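Local structure of 3-oxoacyl-[acyl-carrier-protein] synthase 3 (Pseudomonas aeruginosa, 2X3E) at residues L244-P249 / G303-T308. The protein probably catalyses the first condensation of bacterial fatty acid synthesis, joining the acetyl group of acetyl-CoA to malonyl-ACP to give acetoacetyl-ACP. The protein carries 1 engineered substitution. Sequence-based numbering, arbitrary orientation.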
# COMPACT_ATOMS: atom_id res chain seq x y z
N LEU A 244 21.71 -20.37 10.51
CA LEU A 244 20.68 -19.47 11.04
C LEU A 244 20.65 -19.50 12.56
O LEU A 244 20.54 -20.57 13.16
CB LEU A 244 19.29 -19.89 10.54
CG LEU A 244 18.57 -19.14 9.44
CD1 LEU A 244 17.14 -19.69 9.36
CD2 LEU A 244 18.57 -17.63 9.66
N HIS A 245 20.75 -18.33 13.18
CA HIS A 245 20.58 -18.21 14.62
C HIS A 245 19.11 -17.98 14.97
O HIS A 245 18.62 -18.50 15.97
CB HIS A 245 21.41 -17.05 15.19
CG HIS A 245 22.89 -17.30 15.19
ND1 HIS A 245 23.70 -16.92 14.14
CD2 HIS A 245 23.69 -17.87 16.11
CE1 HIS A 245 24.95 -17.26 14.42
NE2 HIS A 245 24.97 -17.84 15.60
N HIS A 246 18.43 -17.19 14.14
CA HIS A 246 17.06 -16.74 14.43
C HIS A 246 16.16 -16.81 13.20
O HIS A 246 16.44 -16.19 12.18
CB HIS A 246 17.06 -15.30 14.95
CG HIS A 246 18.06 -15.06 16.04
ND1 HIS A 246 17.97 -15.66 17.27
CD2 HIS A 246 19.16 -14.27 16.07
CE1 HIS A 246 18.98 -15.27 18.02
NE2 HIS A 246 19.72 -14.42 17.32
N LEU A 247 15.08 -17.56 13.33
CA LEU A 247 14.02 -17.57 12.34
C LEU A 247 12.79 -16.92 12.97
O LEU A 247 12.31 -17.38 14.01
CB LEU A 247 13.68 -19.00 11.92
CG LEU A 247 12.63 -19.14 10.81
CD1 LEU A 247 13.03 -18.40 9.55
CD2 LEU A 247 12.39 -20.63 10.53
N VAL A 248 12.31 -15.85 12.35
CA VAL A 248 11.16 -15.11 12.86
C VAL A 248 10.04 -15.14 11.81
O VAL A 248 9.97 -14.29 10.93
CB VAL A 248 11.50 -13.65 13.19
CG1 VAL A 248 10.36 -13.02 13.98
CG2 VAL A 248 12.79 -13.57 13.98
N PRO A 249 9.19 -16.17 11.88
CA PRO A 249 8.09 -16.29 10.94
C PRO A 249 6.85 -15.50 11.35
O PRO A 249 6.66 -15.17 12.53
CB PRO A 249 7.79 -17.79 10.97
CG PRO A 249 8.17 -18.20 12.31
CD PRO A 249 9.34 -17.38 12.71
N GLY A 303 23.71 -11.92 14.98
CA GLY A 303 23.20 -13.26 14.67
C GLY A 303 22.54 -13.31 13.30
O GLY A 303 21.85 -12.37 12.89
N ASN A 304 22.77 -14.40 12.59
CA ASN A 304 22.13 -14.61 11.28
C ASN A 304 20.63 -14.81 11.46
O ASN A 304 20.20 -15.69 12.21
CB ASN A 304 22.73 -15.83 10.58
CG ASN A 304 24.21 -15.66 10.28
OD1 ASN A 304 24.68 -14.55 10.05
ND2 ASN A 304 24.95 -16.77 10.28
N MET A 305 19.84 -13.99 10.77
CA MET A 305 18.39 -13.97 10.95
C MET A 305 17.65 -13.96 9.61
O MET A 305 18.09 -13.34 8.64
CB MET A 305 18.00 -12.72 11.75
CG MET A 305 16.50 -12.52 11.95
SD MET A 305 16.16 -11.03 12.91
CE MET A 305 16.42 -11.64 14.58
N VAL A 306 16.52 -14.67 9.58
CA VAL A 306 15.57 -14.58 8.49
C VAL A 306 14.17 -14.30 9.04
O VAL A 306 13.72 -14.93 10.01
CB VAL A 306 15.56 -15.86 7.64
CG1 VAL A 306 14.42 -15.84 6.61
CG2 VAL A 306 16.90 -16.03 6.94
N LEU A 307 13.51 -13.32 8.43
CA LEU A 307 12.12 -13.02 8.69
C LEU A 307 11.35 -13.59 7.52
O LEU A 307 11.77 -13.45 6.37
CB LEU A 307 11.89 -11.51 8.78
CG LEU A 307 12.88 -10.70 9.61
CD1 LEU A 307 12.52 -9.21 9.58
CD2 LEU A 307 12.93 -11.21 11.04
N THR A 308 10.22 -14.24 7.79
CA THR A 308 9.46 -14.85 6.72
C THR A 308 7.95 -14.77 6.96
O THR A 308 7.48 -14.88 8.10
CB THR A 308 9.91 -16.32 6.50
OG1 THR A 308 9.25 -16.86 5.34
CG2 THR A 308 9.60 -17.17 7.72
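His245 points toward 303-308, its chi1 (-71°) setting CG beside its own backbone N, anti to the carbonyl carbon, and Met305, extended to SD, bends at chi3 (-82°) to bring CE within 3.7 Å of His246 CB. They sit at the start of a parallel pairing of strands 246-249 and 304-308 in the C-terminal half of the thiolase fold, with helices packed on both faces. Where the pairing begins, Asn304 is gripped through its backbone: its N donates to His245 ND1 (3.1 Å), 28° out of the ring plane, and its O accepts from both His245 N and His246 N. The ladder continues from Val306 N to His246 O, from Val248 N to Val306 O (2.9 Å, nearly straight) and from Thr308 N to Val248 O. Val248 CB meets Leu307 CD2 at 3.6 Å on the face shared with His246 and Met305, where Ile286 and Leu290 of helix 285-295 pack. On the other face, Leu244 CD2 reaches Val306 CG2 (3.6 Å), the side chains crossing at about a right angle, and Met226 of helix 215-237 touches Pro249 and Thr308. The strand leads directly into His250, a predicted active-site residue; just before it, Pro249 CB rests 3.8 Å from Thr308 CG2.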